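Local coordinates for aminopeptidase N family protein (Idiomarina loihiensis L2TR, PDB 4FGM) that probably acts as a zinc-dependent aminopeptidase of the M61 family, releasing residues from the N-terminal ends of peptides, at residues M1-T7 with P122-H128; E367-N371 with L501-H505. All coordinates share one frame. Residue numbers count along the deposited sequence, not the author numbering.

Interaction 1 of 2, residues M1-T7 with P122-H128; sequences MIAYDIT and PCELHLH
Two parallel strands of the large mixed β-sheet in the M61 N-terminal domain meet here, residues 2-7 of the chain's first strand, 2-10, against strand 123-127. Their axes approach to 4.7 Å and cross at -19°, pairing I2 with C123 through I6 with L127. Both backbones are extended. I2, Y4 and I6 each turn N and O to 122-128: I2 N to P122 O (3.0 Å), E124 N to I2 O (2.9 Å), Y4 N to E124 O (2.8 Å), H126 N to Y4 O (2.8 Å), I6 N to H126 O (3.0 Å) and H128 N to I6 O (2.9 Å). On the face of A3, D5, E124 and H126, D5 OD2 accepts from H128 NE2 (2.6 Å), and selenomethionine M1 reaches over, CE 3.2 Å from E124 CG. The buried face carries I2, Y4, I6, C123, L125 and L127; C123 SG sits 3.9 Å from Y4 CE2, at the ring edge (Y4 chi1 m). Helices 108-111 and 160-163 pack on this apolar face, while strand 15-22, bonded to A3, D5 and T7, and strand 153-157 flank the pair.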
loop_
_atom_site.group_PDB
_atom_site.type_symbol
_atom_site.label_atom_id
_atom_site.label_comp_id
_atom_site.label_asym_id
_atom_site.label_seq_id
_atom_site.Cartn_x
_atom_site.Cartn_y
_atom_site.Cartn_z
HETATM N N MSE A 1 -22.293 4.927 25.532
HETATM C CA MSE A 1 -21.383 3.880 24.989
HETATM C C MSE A 1 -22.175 2.973 24.060
HETATM O O MSE A 1 -23.316 2.621 24.347
HETATM C CB MSE A 1 -20.768 3.072 26.138
HETATM C CG MSE A 1 -21.465 1.748 26.468
HETATM SE SE MSE A 1 -20.804 0.270 25.389
HETATM C CE MSE A 1 -19.000 0.935 25.182
ATOM N N ILE A 2 -21.569 2.609 22.938
ATOM C CA ILE A 2 -22.211 1.744 21.950
ATOM C C ILE A 2 -21.595 0.355 22.047
ATOM O O ILE A 2 -20.369 0.220 22.161
ATOM C CB ILE A 2 -22.008 2.299 20.519
ATOM C CG1 ILE A 2 -22.524 3.737 20.443
ATOM C CG2 ILE A 2 -22.710 1.409 19.508
ATOM C CD1 ILE A 2 -23.958 3.896 20.900
ATOM N N ALA A 3 -22.432 -0.677 21.999
ATOM C CA ALA A 3 -21.935 -2.049 22.122
ATOM C C ALA A 3 -22.098 -2.874 20.851
ATOM O O ALA A 3 -23.167 -2.896 20.236
ATOM C CB ALA A 3 -22.625 -2.745 23.291
ATOM N N TYR A 4 -21.026 -3.558 20.469
ATOM C CA TYR A 4 -21.033 -4.390 19.273
ATOM C C TYR A 4 -20.717 -5.840 19.617
ATOM O O TYR A 4 -19.733 -6.117 20.291
ATOM C CB TYR A 4 -19.983 -3.884 18.275
ATOM C CG TYR A 4 -20.256 -2.512 17.706
ATOM C CD1 TYR A 4 -21.049 -2.351 16.576
ATOM C CD2 TYR A 4 -19.712 -1.375 18.291
ATOM C CE1 TYR A 4 -21.290 -1.091 16.039
ATOM C CE2 TYR A 4 -19.949 -0.110 17.762
ATOM C CZ TYR A 4 -20.738 0.025 16.637
ATOM O OH TYR A 4 -20.986 1.276 16.117
ATOM N N ASP A 5 -21.560 -6.760 19.167
ATOM C CA ASP A 5 -21.318 -8.182 19.392
ATOM C C ASP A 5 -21.074 -8.840 18.048
ATOM O O ASP A 5 -21.924 -8.770 17.156
ATOM C CB ASP A 5 -22.506 -8.859 20.073
ATOM C CG ASP A 5 -22.481 -8.690 21.565
ATOM O OD1 ASP A 5 -23.066 -7.703 22.060
ATOM O OD2 ASP A 5 -21.854 -9.539 22.240
ATOM N N ILE A 6 -19.911 -9.464 17.897
ATOM C CA ILE A 6 -19.575 -10.128 16.643
ATOM C C ILE A 6 -19.276 -11.604 16.827
ATOM O O ILE A 6 -18.547 -12.008 17.748
ATOM C CB ILE A 6 -18.350 -9.478 15.960
ATOM C CG1 ILE A 6 -18.646 -8.016 15.620
ATOM C CG2 ILE A 6 -18.008 -10.232 14.694
ATOM C CD1 ILE A 6 -17.430 -7.250 15.124
ATOM N N THR A 7 -19.840 -12.410 15.937
ATOM C CA THR A 7 -19.614 -13.842 15.984
ATOM C C THR A 7 -19.411 -14.383 14.577
ATOM O O THR A 7 -20.201 -14.096 13.680
ATOM C CB THR A 7 -20.824 -14.584 16.632
ATOM O OG1 THR A 7 -21.063 -14.063 17.945
ATOM C CG2 THR A 7 -20.553 -16.076 16.730
ATOM N N PRO A 122 -17.522 6.061 23.266
ATOM C CA PRO A 122 -16.753 4.817 23.295
ATOM C C PRO A 122 -17.501 3.659 22.647
ATOM O O PRO A 122 -18.735 3.594 22.688
ATOM C CB PRO A 122 -16.527 4.588 24.786
ATOM C CG PRO A 122 -16.463 5.978 25.327
ATOM C CD PRO A 122 -17.605 6.651 24.614
ATOM N N CYS A 123 -16.739 2.748 22.047
ATOM C CA CYS A 123 -17.306 1.576 21.400
ATOM C C CYS A 123 -16.732 0.312 22.009
ATOM O O CYS A 123 -15.518 0.142 22.086
ATOM C CB CYS A 123 -17.005 1.594 19.903
ATOM S SG CYS A 123 -17.853 2.898 18.987
ATOM N N GLU A 124 -17.611 -0.567 22.465
ATOM C CA GLU A 124 -17.173 -1.824 23.040
ATOM C C GLU A 124 -17.432 -2.899 22.006
ATOM O O GLU A 124 -18.434 -2.856 21.289
ATOM C CB GLU A 124 -17.934 -2.114 24.332
ATOM C CG GLU A 124 -17.180 -1.678 25.568
ATOM C CD GLU A 124 -17.985 -1.824 26.849
ATOM O OE1 GLU A 124 -18.771 -2.791 26.962
ATOM O OE2 GLU A 124 -17.812 -0.973 27.748
ATOM N N LEU A 125 -16.520 -3.853 21.912
ATOM C CA LEU A 125 -16.663 -4.926 20.944
ATOM C C LEU A 125 -16.462 -6.264 21.636
ATOM O O LEU A 125 -15.426 -6.511 22.243
ATOM C CB LEU A 125 -15.649 -4.742 19.799
ATOM C CG LEU A 125 -15.748 -5.649 18.565
ATOM C CD1 LEU A 125 -15.009 -5.017 17.399
ATOM C CD2 LEU A 125 -15.167 -7.007 18.876
ATOM N N HIS A 126 -17.468 -7.120 21.545
ATOM C CA HIS A 126 -17.409 -8.434 22.159
ATOM C C HIS A 126 -17.270 -9.467 21.043
ATOM O O HIS A 126 -18.223 -9.710 20.304
ATOM C CB HIS A 126 -18.694 -8.682 22.954
ATOM C CG HIS A 126 -19.130 -7.506 23.777
ATOM N ND1 HIS A 126 -18.601 -7.223 25.020
ATOM C CD2 HIS A 126 -20.018 -6.515 23.515
ATOM C CE1 HIS A 126 -19.144 -6.113 25.486
ATOM N NE2 HIS A 126 -20.007 -5.662 24.592
ATOM N N LEU A 127 -16.082 -10.057 20.915
ATOM C CA LEU A 127 -15.829 -11.066 19.888
ATOM C C LEU A 127 -16.067 -12.461 20.454
ATOM O O LEU A 127 -15.309 -12.929 21.307
ATOM C CB LEU A 127 -14.383 -10.981 19.385
ATOM C CG LEU A 127 -14.083 -11.145 17.890
ATOM C CD1 LEU A 127 -12.762 -11.868 17.748
ATOM C CD2 LEU A 127 -15.164 -11.916 17.185
ATOM N N HIS A 128 -17.110 -13.123 19.963
ATOM C CA HIS A 128 -17.466 -14.467 20.409
ATOM C C HIS A 128 -16.801 -15.509 19.515
ATOM O O HIS A 128 -16.685 -15.321 18.297
ATOM C CB HIS A 128 -18.991 -14.637 20.372
ATOM C CG HIS A 128 -19.723 -13.631 21.207
ATOM N ND1 HIS A 128 -19.936 -13.796 22.559
ATOM C CD2 HIS A 128 -20.227 -12.413 20.896
ATOM C CE1 HIS A 128 -20.534 -12.724 23.044
ATOM N NE2 HIS A 128 -20.722 -11.868 22.056
#

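Interaction 2 of 2, residues E367-N371 with L501-H505; sequences ENAPN and LNVYH
This is a small polar interdomain contact at the protein surface, where a turn of the M61 peptidase region, residues 367-371, meets the end of strand 497-503 in the C-terminal PDZ-like domain. It buries 305 Å² in all and rests largely on side-chain amides reading backbone groups. L501 and N502 both face K490 and form a classic β bulge, with L501 at phi/psi -99/-45 and N502 back in extended conformation at -142/142. From the bulge, N502 (chi1 m) reaches across so that ND2 donates to E367 O at 3.2 Å, while E367 CB lies 3.3 Å from L501 O.

On the other segment, N371 N bonds to N368 O (3.1 Å), and a weakly bonded helical turn spans about 369-371. This presents P370 and N371 with their CA-to-CB bonds toward the strand. With chi1 m, N371 donates from ND2 to V503 O (3.1 Å) and accepts at OD1 from H505 N (2.9 Å), so its carboxamide engages the strand much as the backbone of a residue in a parallel strand would. The amide is steadied by N368, whose OD1 receives N371 ND2 at 2.9 Å. Between these polar points P370 CB rests 3.4 Å from Y504 CE1, the one apolar side-chain contact of the pair; R342 makes a cation-pi interaction with the same tyrosine ring. Last, a water bridges the two backbones, accepting from V503 N at 2.8 Å and donating weakly to E367 O, also at 2.8 Å.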
loop_
_atom_site.group_PDB
_atom_site.type_symbol
_atom_site.label_atom_id
_atom_site.label_comp_id
_atom_site.label_asym_id
_atom_site.label_seq_id
_atom_site.Cartn_x
_atom_site.Cartn_y
_atom_site.Cartn_z
ATOM N N GLU A 367 -4.971 0.020 -18.220
ATOM C CA GLU A 367 -3.825 -0.208 -19.088
ATOM C C GLU A 367 -3.161 1.055 -19.624
ATOM O O GLU A 367 -1.977 1.036 -19.976
ATOM C CB GLU A 367 -4.226 -1.108 -20.268
ATOM C CG GLU A 367 -5.279 -0.537 -21.216
ATOM C CD GLU A 367 -6.664 -0.409 -20.581
ATOM O OE1 GLU A 367 -6.988 -1.199 -19.660
ATOM O OE2 GLU A 367 -7.433 0.475 -21.023
ATOM N N ASN A 368 -3.909 2.151 -19.678
ATOM C CA ASN A 368 -3.362 3.395 -20.210
ATOM C C ASN A 368 -2.675 4.242 -19.139
ATOM O O ASN A 368 -2.280 5.382 -19.402
ATOM C CB ASN A 368 -4.473 4.205 -20.887
ATOM C CG ASN A 368 -3.934 5.262 -21.834
ATOM O OD1 ASN A 368 -3.210 4.953 -22.789
ATOM N ND2 ASN A 368 -4.293 6.519 -21.580
ATOM N N ALA A 369 -2.521 3.674 -17.943
ATOM C CA ALA A 369 -1.894 4.377 -16.829
ATOM C C ALA A 369 -0.514 4.976 -17.136
ATOM O O ALA A 369 -0.283 6.162 -16.894
ATOM C CB ALA A 369 -1.801 3.453 -15.620
ATOM N N PRO A 370 0.414 4.168 -17.686
ATOM C CA PRO A 370 1.756 4.683 -17.995
ATOM C C PRO A 370 1.771 5.856 -18.976
ATOM O O PRO A 370 2.751 6.599 -19.034
ATOM C CB PRO A 370 2.484 3.461 -18.561
ATOM C CG PRO A 370 1.725 2.294 -18.002
ATOM C CD PRO A 370 0.295 2.753 -18.080
ATOM N N ASN A 371 0.688 6.025 -19.733
ATOM C CA ASN A 371 0.601 7.108 -20.716
ATOM C C ASN A 371 -0.167 8.337 -20.229
ATOM O O ASN A 371 -0.100 9.401 -20.853
ATOM C CB ASN A 371 -0.114 6.635 -21.988
ATOM C CG ASN A 371 0.470 5.366 -22.571
ATOM O OD1 ASN A 371 1.679 5.265 -22.800
ATOM N ND2 ASN A 371 -0.396 4.392 -22.837
ATOM N N LEU A 501 -0.445 -6.383 -21.985
ATOM C CA LEU A 501 -0.942 -5.707 -20.790
ATOM C C LEU A 501 -1.000 -4.181 -20.933
ATOM O O LEU A 501 -1.987 -3.564 -20.553
ATOM C CB LEU A 501 -0.072 -6.094 -19.592
ATOM C CG LEU A 501 0.098 -7.604 -19.380
ATOM C CD1 LEU A 501 1.106 -7.868 -18.272
ATOM C CD2 LEU A 501 -1.243 -8.229 -19.047
ATOM N N ASN A 502 0.057 -3.577 -21.471
ATOM C CA ASN A 502 0.103 -2.126 -21.668
ATOM C C ASN A 502 0.804 -1.776 -22.975
ATOM O O ASN A 502 1.780 -2.426 -23.354
ATOM C CB ASN A 502 0.880 -1.439 -20.541
ATOM C CG ASN A 502 0.516 -1.962 -19.175
ATOM O OD1 ASN A 502 1.029 -2.991 -18.734
ATOM N ND2 ASN A 502 -0.384 -1.262 -18.496
ATOM N N VAL A 503 0.319 -0.753 -23.666
ATOM C CA VAL A 503 0.977 -0.331 -24.892
ATOM C C VAL A 503 1.408 1.119 -24.692
ATOM O O VAL A 503 0.571 1.995 -24.460
ATOM C CB VAL A 503 0.049 -0.453 -26.110
ATOM C CG1 VAL A 503 0.750 0.116 -27.355
ATOM C CG2 VAL A 503 -0.319 -1.927 -26.338
ATOM N N TYR A 504 2.718 1.358 -24.755
ATOM C CA TYR A 504 3.272 2.694 -24.557
ATOM C C TYR A 504 3.092 3.579 -25.767
ATOM O O TYR A 504 3.456 3.220 -26.889
ATOM C CB TYR A 504 4.757 2.603 -24.191
ATOM C CG TYR A 504 4.975 1.962 -22.842
ATOM C CD1 TYR A 504 4.776 2.681 -21.664
ATOM C CD2 TYR A 504 5.346 0.626 -22.741
ATOM C CE1 TYR A 504 4.945 2.079 -20.412
ATOM C CE2 TYR A 504 5.516 0.015 -21.503
ATOM C CZ TYR A 504 5.314 0.747 -20.343
ATOM O OH TYR A 504 5.483 0.144 -19.121
ATOM N N HIS A 505 2.533 4.755 -25.515
ATOM C CA HIS A 505 2.266 5.732 -26.554
ATOM C C HIS A 505 3.450 6.026 -27.473
ATOM O O HIS A 505 4.584 6.152 -27.022
ATOM C CB HIS A 505 1.800 7.033 -25.916
ATOM C CG HIS A 505 1.324 8.045 -26.905
ATOM N ND1 HIS A 505 0.170 7.876 -27.635
ATOM C CD2 HIS A 505 1.854 9.228 -27.295
ATOM C CE1 HIS A 505 0.006 8.916 -28.436
ATOM N NE2 HIS A 505 1.014 9.748 -28.250
HETATM O O HOH W 1 -2.118 0.333 -22.731
#

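The two contacts come in series along the chain and lie on opposite sides of its centre, their centres 47 Å apart and their nearest atoms about 36 Å apart. They share no strand, helix or sheet. Interaction 1 is internal to the N-terminal domain, where it joins the chain's first strand to the large mixed sheet. Interaction 2 instead joins two different parts of the fold, the peptidase region and the antiparallel sheet of the PDZ-like domain. The zinc ligands H273, H277 and E307 fall between them in sequence, and neither contact touches that site. One thus lies within a single sheet, whereas the other is a surface contact between two parts of the fold.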